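Local coordinates for CCHC-type domain-containing protein (Trypanosoma brucei brucei, PDB 7C4B), which probably trims RNA from its 3' end as a metal-dependent exonuclease of the RNase D type and carries zinc knuckles that bind nucleotides, at residues A[9-14]-A[194-199]; A[36-41]-A[60-65]; A[40-45]-A[52-57]; A[105-110]-A[225-230]. All coordinates share one frame; numbering follows the deposited sequence.

Interaction 1. Residues A[9-14]-A[194-199]; sequences SMILKY and HILLLS
Helix 190-202 of the exonuclease domain, which carries the manganese ligand Asp191, is met by the N-terminal segment 9-14, whose Ile11, Leu12 and Tyr14 pack on His194, Leu196 and Leu197. The evidence is of apolar contact: methyl and ring carbons provide the closest approaches. Leu12 divides its two methyls between His194 and Leu197, one helical turn apart. Its CD1 presses on Leu197 CD1 at 3.5 Å, tighter than a usual carbon contact, and both leucines have second torsions well off the staggered values (93° for Leu12, 144° for Leu197), consistent with local strain. Its other branch, CD2, lies 3.9 Å from His194 CD2, the two side chains meeting nearly at right angles. Ile11 aims its CD1 at the Leu196 methyl CD2, 3.9 Å away, again with the side chains crossing nearly perpendicular. With Ile11 CG1 beside the backbone N (chi1 -61°), CG2 stands anti to that N and comes against Leu197, 4.3 Å from its CB. A type I turn from Ile11 to Tyr14, closed by Tyr14 N to Ile11 O at 3.2 Å, folds the phenol back until Ile11 CA sits over the centre of its ring; Tyr14 CE2 then touches Leu196 CD2 more loosely, at 4.4 Å. His194 has also been seen as a zinc ligand in this protein. Around the contact, Leu148 of helix 144-152 packs on His194 and Leu197, Leu99 of strand 97-100 lies against Leu196, and Cys63 of strand 57-64 touches both Leu196 and Tyr14.

Interaction 2. Residues A[36-41]-A[60-65]; sequences RSIALD and VQACSD. With MN (manganese (II) ion), chain E; MN (manganese (II) ion), chain D.
Arg36 and Asp65 close one end of an antiparallel strand pair, 37-41 with 60-64, in the central sheet of the exonuclease fold. The backbone N of Arg36 donates to Asp65 OD1 at 3.2 Å, on the syn lone pair and nearly straight (170°), while Ser37 N makes a weak bond to Asp65 OD2. The aspartate thus spans two successive amides. Ile38 faces Ser64 as a non-hydrogen-bonded pair, with Ile38 CG1 3.8 Å from Ser64 CB. Ala39 and Cys63 form a hydrogen-bonded pair: Ala39 N donates to Cys63 O at 2.8 Å and Cys63 N donates back to Ala39 O. Leu40 sends CD2 over Ala62 CB at 3.9 Å, on the same face as Ile38. Asp41 ends the walk opposite Gln61, whose N donates to Asp41 O at 3.0 Å and whose O accepts from Asp41 N. Held anti to the backbone N (chi1 -162°), the Asp41 carboxylate runs alongside the Gln61 amide without bonding to it; Gln61 NE2 donates instead to Ala188 O. Asp41 OD2 binds one manganese at 2.0 Å and OD1 the other at 2.2 Å. The chemistry implies that paired backbone bonds fix the strand position from which one carboxylate bridges two metal ions, with Asp191 sharing the first.

Interaction 3. Residues A[40-45]-A[52-57]; sequences LDIEAF and KQLGRI. With MN (manganese (II) ion), chain E; MN (manganese (II) ion), chain D.
Phe45 lays one face of its ring over the aliphatic part of Arg56, in the hairpin that follows the Asp-x-Glu metal-binding motif of this RNase D-like exonuclease fold. The CH-pi geometry is clear: Arg56 CB stands 4.1 Å from the Phe45 ring centroid and 21° off its normal. Because the Arg56 chain is extended from CG to NE, it continues alongside the ring, bringing CD to 3.9 Å from Phe45 CE2. The two backbones are tied here by Phe45 N to Arg56 O at 2.8 Å, close to straight. One residue earlier, Ala44 pairs with Ile57 in antiparallel, non-hydrogen-bonded fashion, and Ala44 CB rests 3.4 Å from Gly55 O. Ala44 and Glu43 have been seen binding AMP and GMP, which places this end of the strand beside the nucleotide site. Ile42, two residues before Ala44, supplies the apolar contact, its CG2 approaching Ile57 CG1 at 4.1 Å and Leu54 CD1 a little farther off. Gln113 of helix 104-114 grips the loop by bonding Gly55 O and Ile57 N. Gly55 CA makes a CA-H...O contact with Phe45 O at 3.3 Å.

Interaction 4. Residues A[105-110]-A[225-230]; sequences RDVEAL and HYAVGK
The Tyr226 ring takes the Arg105 guanidinium at its edge, with NH1 near the ring plane and 3.6 Å from Tyr226 CE1; the two planes stand 79° apart. The setting is the packing of the end of helix 212-226 against helix 104-114 of the exonuclease fold, which carries Asp106, seen to bind manganese in this protein. Over one ring face lies the imidazole carbon CD2 of the preceding His225, offset toward the rim. At the guanidinium's own edge, in its plane, is the Glu108 carboxylate, so this flat group meets an acid and an aromatic edge. One helical turn links the salt bridge partners: Arg105 NE donates to Glu108 OE1 at 3.2 Å, in the guanidinium plane but arriving from above the carboxylate plane. Bends at the second and third torsions fold the Arg105 chain back toward this acid, and weaker bonds from NH1 reach both carboxylate oxygens. The polar ends have further partners. Glu235 OE1 forms a salt bridge with Arg105 NH2 and is hydrogen-bonded to Tyr226 OH, a shared partner that probably fixes guanidinium and phenol relative to each other. Glu108 OE2 takes the backbone N of Val232. The apolar part of the contact is Val107. Its CG1, anti to the backbone N, is 3.6 Å from Ala227 CB and 4.2 Å from Tyr226 CB, just where the chain leaves helical geometry. Next to it the backbones approach closely: Glu108 CA lies 3.2 Å from Tyr226 O in a CA-H...O contact with 142° at the hydrogen.

Interactions 2 and 3 share Leu40 and Asp41 of strand 37-44, their centres about 16 Å apart, and join that strand to strand 57-64 and the loop before it. Interaction 1 opens earlier and closes after both; it sets segment 9-14 against helix 190-202, which itself packs on this sheet (Ile195 CG2 to Ala39 CB 3.7 Å), its centre about 11 Å from that of interaction 2. Interaction 4 is centred about 11 Å from interaction 3 and 26 Å from interaction 1; it opens after interactions 2 and 3 close, and its segments alternate with those of interaction 1. Helices 190-202 and 104-114 thus bring Asp191 and Asp106 to Asp41, consistent with a two-metal exonuclease centre.

Interaction 1. Residues A[9-14]-A[194-199]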
loop_
_atom_site.group_PDB
_atom_site.type_symbol
_atom_site.label_atom_id
_atom_site.label_comp_id
_atom_site.label_asym_id
_atom_site.label_seq_id
_atom_site.Cartn_x
_atom_site.Cartn_y
_atom_site.Cartn_z
ATOM N N SER A 9 9.460 12.856 -6.152
ATOM C CA SER A 9 10.325 12.365 -7.218
ATOM C C SER A 9 11.615 11.770 -6.667
ATOM O O SER A 9 12.140 10.805 -7.233
ATOM C CB SER A 9 10.641 13.493 -8.201
HETATM N N MSE A 10 12.133 12.319 -5.574
HETATM C CA MSE A 10 13.397 11.854 -5.016
HETATM C C MSE A 10 13.279 10.490 -4.340
HETATM O O MSE A 10 14.277 9.788 -4.184
HETATM C CB MSE A 10 13.946 12.875 -4.016
HETATM C CG MSE A 10 14.450 14.160 -4.649
HETATM SE SE MSE A 10 16.005 14.888 -3.719
HETATM C CE MSE A 10 15.238 15.084 -1.937
ATOM N N ILE A 11 12.057 10.118 -3.949
ATOM C CA ILE A 11 11.860 8.890 -3.179
ATOM C C ILE A 11 12.299 7.674 -3.986
ATOM O O ILE A 11 13.002 6.792 -3.478
ATOM C CB ILE A 11 10.392 8.766 -2.730
ATOM C CG1 ILE A 11 9.992 9.943 -1.840
ATOM C CG2 ILE A 11 10.170 7.452 -1.998
ATOM C CD1 ILE A 11 10.671 9.947 -0.489
ATOM N N LEU A 12 11.899 7.612 -5.260
ATOM C CA LEU A 12 12.172 6.438 -6.083
ATOM C C LEU A 12 13.633 6.313 -6.487
ATOM O O LEU A 12 14.035 5.240 -6.950
ATOM C CB LEU A 12 11.310 6.446 -7.347
ATOM C CG LEU A 12 9.792 6.486 -7.194
ATOM C CD1 LEU A 12 9.306 7.917 -7.226
ATOM C CD2 LEU A 12 9.115 5.652 -8.265
ATOM N N LYS A 13 14.430 7.370 -6.337
ATOM C CA LYS A 13 15.850 7.305 -6.644
ATOM C C LYS A 13 16.704 7.130 -5.393
ATOM O O LYS A 13 17.919 7.350 -5.442
ATOM C CB LYS A 13 16.280 8.544 -7.430
ATOM C CG LYS A 13 15.447 8.785 -8.684
ATOM C CD LYS A 13 15.977 7.974 -9.865
ATOM C CE LYS A 13 15.240 8.303 -11.160
ATOM N NZ LYS A 13 14.561 7.116 -11.761
ATOM N N TYR A 14 16.092 6.738 -4.278
ATOM C CA TYR A 14 16.859 6.357 -3.101
ATOM C C TYR A 14 17.651 5.086 -3.401
ATOM O O TYR A 14 17.078 4.110 -3.907
ATOM C CB TYR A 14 15.941 6.113 -1.901
ATOM C CG TYR A 14 15.330 7.348 -1.274
ATOM C CD1 TYR A 14 15.651 8.621 -1.723
ATOM C CD2 TYR A 14 14.435 7.235 -0.215
ATOM C CE1 TYR A 14 15.088 9.747 -1.145
ATOM C CE2 TYR A 14 13.872 8.354 0.373
ATOM C CZ TYR A 14 14.202 9.606 -0.096
ATOM O OH TYR A 14 13.644 10.720 0.487
ATOM N N HIS A 194 7.814 2.804 -3.248
ATOM C CA HIS A 194 6.453 3.136 -3.655
ATOM C C HIS A 194 5.560 3.398 -2.449
ATOM O O HIS A 194 4.678 4.263 -2.498
ATOM C CB HIS A 194 5.874 2.007 -4.511
ATOM C CG HIS A 194 6.564 1.827 -5.828
ATOM N ND1 HIS A 194 6.951 0.592 -6.301
ATOM C CD2 HIS A 194 6.926 2.724 -6.776
ATOM C CE1 HIS A 194 7.526 0.735 -7.483
ATOM N NE2 HIS A 194 7.523 2.020 -7.793
ATOM N N ILE A 195 5.773 2.659 -1.356
ATOM C CA ILE A 195 4.934 2.816 -0.171
ATOM C C ILE A 195 5.141 4.190 0.454
ATOM O O ILE A 195 4.179 4.911 0.736
ATOM C CB ILE A 195 5.213 1.689 0.841
ATOM C CG1 ILE A 195 4.705 0.348 0.308
ATOM C CG2 ILE A 195 4.559 1.998 2.177
ATOM C CD1 ILE A 195 5.058 -0.831 1.191
ATOM N N LEU A 196 6.402 4.573 0.678
ATOM C CA LEU A 196 6.677 5.874 1.282
ATOM C C LEU A 196 6.171 7.010 0.400
ATOM O O LEU A 196 5.699 8.035 0.906
ATOM C CB LEU A 196 8.175 6.024 1.549
ATOM C CG LEU A 196 8.599 7.321 2.241
ATOM C CD1 LEU A 196 7.940 7.436 3.608
ATOM C CD2 LEU A 196 10.112 7.400 2.365
ATOM N N LEU A 197 6.255 6.844 -0.922
ATOM C CA LEU A 197 5.720 7.854 -1.833
ATOM C C LEU A 197 4.219 8.026 -1.637
ATOM O O LEU A 197 3.712 9.152 -1.582
ATOM C CB LEU A 197 6.038 7.478 -3.283
ATOM C CG LEU A 197 5.354 8.289 -4.391
ATOM C CD1 LEU A 197 6.294 8.465 -5.557
ATOM C CD2 LEU A 197 4.065 7.627 -4.873
ATOM N N LEU A 198 3.490 6.911 -1.539
ATOM C CA LEU A 198 2.038 6.981 -1.411
ATOM C C LEU A 198 1.615 7.699 -0.138
ATOM O O LEU A 198 0.548 8.324 -0.107
ATOM C CB LEU A 198 1.439 5.577 -1.446
ATOM C CG LEU A 198 1.196 4.981 -2.830
ATOM C CD1 LEU A 198 0.698 3.551 -2.708
ATOM C CD2 LEU A 198 0.204 5.837 -3.602
ATOM N N SER A 199 2.428 7.626 0.917
ATOM C CA SER A 199 2.055 8.276 2.169
ATOM C C SER A 199 2.008 9.792 2.027
ATOM O O SER A 199 1.211 10.449 2.704
ATOM C CB SER A 199 3.019 7.869 3.284
ATOM O OG SER A 199 4.348 8.255 2.985
#

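Interaction 2. Residues A[36-41]-A[60-65]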
loop_
_atom_site.group_PDB
_atom_site.type_symbol
_atom_site.label_atom_id
_atom_site.label_comp_id
_atom_site.label_asym_id
_atom_site.label_seq_id
_atom_site.Cartn_x
_atom_site.Cartn_y
_atom_site.Cartn_z
ATOM N N ARG A 36 9.845 9.684 11.455
ATOM C CA ARG A 36 8.427 9.829 11.783
ATOM C C ARG A 36 7.564 8.770 11.120
ATOM O O ARG A 36 6.589 8.307 11.717
ATOM C CB ARG A 36 7.915 11.226 11.379
ATOM C CG ARG A 36 6.380 11.401 11.335
ATOM C CD ARG A 36 5.732 11.251 12.742
ATOM N NE ARG A 36 4.301 11.472 12.701
ATOM C CZ ARG A 36 3.408 10.653 13.253
ATOM N NH1 ARG A 36 3.801 9.559 13.893
ATOM N NH2 ARG A 36 2.103 10.924 13.195
ATOM N N SER A 37 7.906 8.380 9.892
ATOM C CA SER A 37 7.250 7.291 9.186
ATOM C C SER A 37 8.313 6.357 8.623
ATOM O O SER A 37 9.395 6.795 8.222
ATOM C CB SER A 37 6.353 7.805 8.053
ATOM O OG SER A 37 5.243 8.519 8.566
ATOM N N ILE A 38 7.998 5.063 8.605
ATOM C CA ILE A 38 8.907 4.036 8.104
ATOM C C ILE A 38 8.105 3.073 7.239
ATOM O O ILE A 38 7.202 2.394 7.739
ATOM C CB ILE A 38 9.607 3.266 9.237
ATOM C CG1 ILE A 38 10.427 4.208 10.119
ATOM C CG2 ILE A 38 10.487 2.161 8.665
ATOM C CD1 ILE A 38 11.057 3.524 11.312
ATOM N N ALA A 39 8.429 3.012 5.950
ATOM C CA ALA A 39 7.804 2.046 5.059
ATOM C C ALA A 39 8.480 0.690 5.210
ATOM O O ALA A 39 9.708 0.601 5.285
ATOM C CB ALA A 39 7.888 2.523 3.608
ATOM N N LEU A 40 7.674 -0.370 5.261
ATOM C CA LEU A 40 8.174 -1.704 5.563
ATOM C C LEU A 40 7.659 -2.717 4.552
ATOM O O LEU A 40 6.555 -2.584 4.017
ATOM C CB LEU A 40 7.771 -2.150 6.976
ATOM C CG LEU A 40 8.437 -1.422 8.143
ATOM C CD1 LEU A 40 7.924 -1.966 9.467
ATOM C CD2 LEU A 40 9.948 -1.552 8.056
ATOM N N ASP A 41 8.474 -3.742 4.311
ATOM C CA ASP A 41 8.114 -4.847 3.434
ATOM C C ASP A 41 8.963 -6.048 3.830
ATOM O O ASP A 41 9.916 -5.927 4.603
ATOM C CB ASP A 41 8.309 -4.475 1.958
ATOM C CG ASP A 41 7.558 -5.398 1.014
ATOM O OD1 ASP A 41 6.551 -6.002 1.440
ATOM O OD2 ASP A 41 7.970 -5.512 -0.158
ATOM N N VAL A 60 14.049 -7.904 5.300
ATOM C CA VAL A 60 13.078 -6.904 5.729
ATOM C C VAL A 60 13.543 -5.569 5.169
ATOM O O VAL A 60 14.659 -5.123 5.464
ATOM C CB VAL A 60 12.937 -6.840 7.258
ATOM C CG1 VAL A 60 12.019 -5.686 7.654
ATOM C CG2 VAL A 60 12.399 -8.154 7.799
ATOM N N GLN A 61 12.702 -4.945 4.350
ATOM C CA GLN A 61 13.032 -3.685 3.699
ATOM C C GLN A 61 12.438 -2.522 4.482
ATOM O O GLN A 61 11.299 -2.594 4.951
ATOM C CB GLN A 61 12.518 -3.661 2.258
ATOM C CG GLN A 61 13.014 -4.810 1.394
ATOM C CD GLN A 61 12.083 -6.004 1.412
ATOM O OE1 GLN A 61 12.100 -6.807 2.345
ATOM N NE2 GLN A 61 11.261 -6.130 0.375
ATOM N N ALA A 62 13.216 -1.449 4.616
ATOM C CA ALA A 62 12.798 -0.279 5.373
ATOM C C ALA A 62 13.225 0.987 4.645
ATOM O O ALA A 62 14.347 1.076 4.141
ATOM C CB ALA A 62 13.385 -0.290 6.789
ATOM N N CYS A 63 12.320 1.964 4.600
ATOM C CA CYS A 63 12.592 3.248 3.959
ATOM C C CYS A 63 11.822 4.317 4.719
ATOM O O CYS A 63 10.587 4.319 4.702
ATOM C CB CYS A 63 12.194 3.224 2.486
ATOM S SG CYS A 63 12.535 4.757 1.596
ATOM N N SER A 64 12.541 5.219 5.380
ATOM C CA SER A 64 11.939 6.244 6.219
ATOM C C SER A 64 12.145 7.627 5.616
ATOM O O SER A 64 12.836 7.804 4.610
ATOM C CB SER A 64 12.521 6.196 7.636
ATOM O OG SER A 64 13.787 6.830 7.689
ATOM N N ASP A 65 11.528 8.617 6.258
ATOM C CA ASP A 65 11.650 10.013 5.860
ATOM C C ASP A 65 12.818 10.723 6.531
ATOM O O ASP A 65 12.990 11.929 6.327
ATOM C CB ASP A 65 10.345 10.764 6.158
ATOM C CG ASP A 65 9.901 10.625 7.607
ATOM O OD1 ASP A 65 10.673 10.091 8.433
ATOM O OD2 ASP A 65 8.772 11.054 7.923
HETATM MN MN MN E . 7.440 -6.712 -1.657
HETATM MN MN MN D . 4.557 -6.966 1.162
#

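Interaction 3. Residues A[40-45]-A[52-57]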
loop_
_atom_site.group_PDB
_atom_site.type_symbol
_atom_site.label_atom_id
_atom_site.label_comp_id
_atom_site.label_asym_id
_atom_site.label_seq_id
_atom_site.Cartn_x
_atom_site.Cartn_y
_atom_site.Cartn_z
ATOM N N LEU A 40 7.674 -0.370 5.261
ATOM C CA LEU A 40 8.174 -1.704 5.563
ATOM C C LEU A 40 7.659 -2.717 4.552
ATOM O O LEU A 40 6.555 -2.584 4.017
ATOM C CB LEU A 40 7.771 -2.150 6.976
ATOM C CG LEU A 40 8.437 -1.422 8.143
ATOM C CD1 LEU A 40 7.924 -1.966 9.467
ATOM C CD2 LEU A 40 9.948 -1.552 8.056
ATOM N N ASP A 41 8.474 -3.742 4.311
ATOM C CA ASP A 41 8.114 -4.847 3.434
ATOM C C ASP A 41 8.963 -6.048 3.830
ATOM O O ASP A 41 9.916 -5.927 4.603
ATOM C CB ASP A 41 8.309 -4.475 1.958
ATOM C CG ASP A 41 7.558 -5.398 1.014
ATOM O OD1 ASP A 41 6.551 -6.002 1.440
ATOM O OD2 ASP A 41 7.970 -5.512 -0.158
ATOM N N ILE A 42 8.601 -7.214 3.299
ATOM C CA ILE A 42 9.291 -8.462 3.609
ATOM C C ILE A 42 9.456 -9.272 2.330
ATOM O O ILE A 42 8.526 -9.377 1.523
ATOM C CB ILE A 42 8.532 -9.286 4.673
ATOM C CG1 ILE A 42 8.584 -8.600 6.039
ATOM C CG2 ILE A 42 9.093 -10.700 4.777
ATOM C CD1 ILE A 42 7.882 -9.382 7.129
ATOM N N GLU A 43 10.646 -9.837 2.143
ATOM C CA GLU A 43 10.882 -10.876 1.151
ATOM C C GLU A 43 11.151 -12.183 1.883
ATOM O O GLU A 43 12.038 -12.247 2.742
ATOM C CB GLU A 43 12.059 -10.523 0.237
ATOM C CG GLU A 43 11.872 -9.241 -0.565
ATOM C CD GLU A 43 10.721 -9.317 -1.553
ATOM O OE1 GLU A 43 10.362 -10.439 -1.974
ATOM O OE2 GLU A 43 10.171 -8.253 -1.909
ATOM N N ALA A 44 10.380 -13.218 1.554
ATOM C CA ALA A 44 10.456 -14.496 2.243
ATOM C C ALA A 44 10.697 -15.615 1.239
ATOM O O ALA A 44 10.549 -15.439 0.026
ATOM C CB ALA A 44 9.178 -14.771 3.050
ATOM N N PHE A 45 11.076 -16.779 1.767
ATOM C CA PHE A 45 11.256 -17.964 0.941
ATOM C C PHE A 45 9.947 -18.337 0.257
ATOM O O PHE A 45 8.880 -18.328 0.878
ATOM C CB PHE A 45 11.733 -19.152 1.786
ATOM C CG PHE A 45 13.173 -19.074 2.226
ATOM C CD1 PHE A 45 13.893 -17.894 2.142
ATOM C CD2 PHE A 45 13.807 -20.203 2.726
ATOM C CE1 PHE A 45 15.214 -17.841 2.553
ATOM C CE2 PHE A 45 15.125 -20.156 3.136
ATOM C CZ PHE A 45 15.830 -18.973 3.051
ATOM N N LYS A 52 -1.052 -20.069 2.813
ATOM C CA LYS A 52 -1.206 -18.667 3.188
ATOM C C LYS A 52 0.063 -18.121 3.832
ATOM O O LYS A 52 0.595 -17.093 3.396
ATOM C CB LYS A 52 -2.401 -18.506 4.129
ATOM N N GLN A 53 0.567 -18.801 4.860
ATOM C CA GLN A 53 1.669 -18.268 5.654
ATOM C C GLN A 53 2.902 -18.022 4.793
ATOM O O GLN A 53 3.278 -18.858 3.967
ATOM C CB GLN A 53 2.006 -19.230 6.794
ATOM N N LEU A 54 3.522 -16.859 4.984
ATOM C CA LEU A 54 4.762 -16.549 4.290
ATOM C C LEU A 54 5.846 -17.548 4.669
ATOM O O LEU A 54 5.824 -18.146 5.749
ATOM C CB LEU A 54 5.234 -15.133 4.631
ATOM C CG LEU A 54 4.466 -13.943 4.057
ATOM C CD1 LEU A 54 5.127 -12.641 4.488
ATOM C CD2 LEU A 54 4.396 -14.037 2.545
ATOM N N GLY A 55 6.805 -17.721 3.771
ATOM C CA GLY A 55 7.930 -18.579 4.046
ATOM C C GLY A 55 8.885 -17.940 5.038
ATOM O O GLY A 55 8.617 -16.906 5.653
ATOM N N ARG A 56 10.033 -18.593 5.193
ATOM C CA ARG A 56 11.076 -18.091 6.074
ATOM C C ARG A 56 11.508 -16.695 5.642
ATOM O O ARG A 56 11.771 -16.450 4.462
ATOM C CB ARG A 56 12.263 -19.052 6.056
ATOM C CG ARG A 56 13.410 -18.688 6.969
ATOM C CD ARG A 56 14.457 -19.784 6.916
ATOM N NE ARG A 56 15.652 -19.458 7.683
ATOM C CZ ARG A 56 16.686 -20.281 7.824
ATOM N NH1 ARG A 56 16.665 -21.476 7.247
ATOM N NH2 ARG A 56 17.739 -19.911 8.540
ATOM N N ILE A 57 11.565 -15.772 6.602
ATOM C CA ILE A 57 11.923 -14.393 6.291
ATOM C C ILE A 57 13.370 -14.336 5.825
ATOM O O ILE A 57 14.273 -14.884 6.472
ATOM C CB ILE A 57 11.690 -13.483 7.508
ATOM C CG1 ILE A 57 10.192 -13.308 7.763
ATOM C CG2 ILE A 57 12.347 -12.127 7.298
ATOM C CD1 ILE A 57 9.873 -12.566 9.046
HETATM MN MN MN E . 7.440 -6.712 -1.657
HETATM MN MN MN D . 4.557 -6.966 1.162
#

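Interaction 4. Residues A[105-110]-A[225-230]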
loop_
_atom_site.group_PDB
_atom_site.type_symbol
_atom_site.label_atom_id
_atom_site.label_comp_id
_atom_site.label_asym_id
_atom_site.label_seq_id
_atom_site.Cartn_x
_atom_site.Cartn_y
_atom_site.Cartn_z
ATOM N N ARG A 105 -0.196 -10.831 5.856
ATOM C CA ARG A 105 0.767 -11.921 5.974
ATOM C C ARG A 105 2.107 -11.433 6.509
ATOM O O ARG A 105 2.844 -12.208 7.130
ATOM C CB ARG A 105 0.944 -12.610 4.622
ATOM C CG ARG A 105 -0.371 -12.904 3.917
ATOM C CD ARG A 105 -0.720 -14.378 3.938
ATOM N NE ARG A 105 -1.151 -14.848 5.252
ATOM C CZ ARG A 105 -2.415 -14.861 5.664
ATOM N NH1 ARG A 105 -2.714 -15.314 6.874
ATOM N NH2 ARG A 105 -3.380 -14.421 4.867
ATOM N N ASP A 106 2.440 -10.159 6.286
ATOM C CA ASP A 106 3.676 -9.610 6.835
ATOM C C ASP A 106 3.607 -9.501 8.352
ATOM O O ASP A 106 4.567 -9.847 9.048
ATOM C CB ASP A 106 3.969 -8.244 6.215
ATOM C CG ASP A 106 4.394 -8.340 4.764
ATOM O OD1 ASP A 106 4.023 -9.329 4.097
ATOM O OD2 ASP A 106 5.099 -7.424 4.290
ATOM N N VAL A 107 2.484 -9.013 8.882
ATOM C CA VAL A 107 2.317 -8.947 10.330
ATOM C C VAL A 107 2.300 -10.350 10.922
ATOM O O VAL A 107 2.850 -10.590 12.004
ATOM C CB VAL A 107 1.042 -8.157 10.679
ATOM C CG1 VAL A 107 0.659 -8.364 12.129
ATOM C CG2 VAL A 107 1.249 -6.676 10.393
ATOM N N GLU A 108 1.684 -11.301 10.215
ATOM C CA GLU A 108 1.687 -12.687 10.671
ATOM C C GLU A 108 3.104 -13.237 10.758
ATOM O O GLU A 108 3.444 -13.946 11.712
ATOM C CB GLU A 108 0.833 -13.544 9.736
ATOM C CG GLU A 108 0.764 -15.017 10.118
ATOM C CD GLU A 108 0.064 -15.860 9.066
ATOM O OE1 GLU A 108 0.436 -15.760 7.877
ATOM O OE2 GLU A 108 -0.858 -16.621 9.426
ATOM N N ALA A 109 3.951 -12.906 9.778
ATOM C CA ALA A 109 5.322 -13.409 9.780
ATOM C C ALA A 109 6.162 -12.735 10.859
ATOM O O ALA A 109 6.976 -13.392 11.517
ATOM C CB ALA A 109 5.956 -13.214 8.404
ATOM N N LEU A 110 5.992 -11.423 11.045
ATOM C CA LEU A 110 6.691 -10.737 12.128
ATOM C C LEU A 110 6.329 -11.340 13.478
ATOM O O LEU A 110 7.181 -11.454 14.368
ATOM C CB LEU A 110 6.359 -9.243 12.112
ATOM C CG LEU A 110 6.759 -8.418 10.888
ATOM C CD1 LEU A 110 6.333 -6.969 11.069
ATOM C CD2 LEU A 110 8.253 -8.511 10.641
ATOM N N HIS A 225 -5.581 -8.991 14.595
ATOM C CA HIS A 225 -6.092 -10.251 14.069
ATOM C C HIS A 225 -4.981 -11.160 13.557
ATOM O O HIS A 225 -5.120 -12.387 13.611
ATOM C CB HIS A 225 -7.097 -9.979 12.950
ATOM C CG HIS A 225 -7.834 -11.198 12.489
ATOM N ND1 HIS A 225 -9.048 -11.578 13.019
ATOM C CD2 HIS A 225 -7.526 -12.123 11.550
ATOM C CE1 HIS A 225 -9.458 -12.684 12.424
ATOM N NE2 HIS A 225 -8.552 -13.036 11.529
ATOM N N TYR A 226 -3.877 -10.593 13.065
ATOM C CA TYR A 226 -2.837 -11.381 12.420
ATOM C C TYR A 226 -1.546 -11.482 13.218
ATOM O O TYR A 226 -0.649 -12.228 12.813
ATOM C CB TYR A 226 -2.532 -10.813 11.026
ATOM C CG TYR A 226 -3.618 -11.122 10.025
ATOM C CD1 TYR A 226 -3.612 -12.315 9.314
ATOM C CD2 TYR A 226 -4.661 -10.234 9.805
ATOM C CE1 TYR A 226 -4.607 -12.611 8.405
ATOM C CE2 TYR A 226 -5.663 -10.521 8.897
ATOM C CZ TYR A 226 -5.630 -11.712 8.200
ATOM O OH TYR A 226 -6.622 -12.006 7.294
ATOM N N ALA A 227 -1.424 -10.767 14.331
ATOM C CA ALA A 227 -0.260 -10.871 15.204
ATOM C C ALA A 227 -0.705 -11.580 16.480
ATOM O O ALA A 227 -1.027 -10.954 17.489
ATOM C CB ALA A 227 0.327 -9.518 15.492
ATOM N N VAL A 228 -0.716 -12.909 16.424
ATOM C CA VAL A 228 -1.204 -13.718 17.533
ATOM C C VAL A 228 -0.173 -14.779 17.894
ATOM O O VAL A 228 -0.502 -15.790 18.525
ATOM C CB VAL A 228 -2.558 -14.360 17.188
ATOM C CG1 VAL A 228 -3.653 -13.302 17.166
ATOM C CG2 VAL A 228 -2.472 -15.067 15.845
ATOM N N GLY A 229 1.078 -14.556 17.494
ATOM C CA GLY A 229 2.148 -15.489 17.790
ATOM C C GLY A 229 1.957 -16.879 17.232
ATOM O O GLY A 229 2.619 -17.814 17.688
ATOM N N LYS A 230 1.043 -17.040 16.291
ATOM C CA LYS A 230 0.779 -18.329 15.689
ATOM C C LYS A 230 0.122 -18.193 14.335
ATOM O O LYS A 230 -0.411 -17.163 14.020
ATOM C CB LYS A 230 -0.047 -19.194 16.618
ATOM C CG LYS A 230 -1.363 -18.608 17.057
ATOM C CD LYS A 230 -2.038 -19.517 18.068
ATOM C CE LYS A 230 -1.934 -18.949 19.473
ATOM N NZ LYS A 230 -2.275 -19.940 20.534
#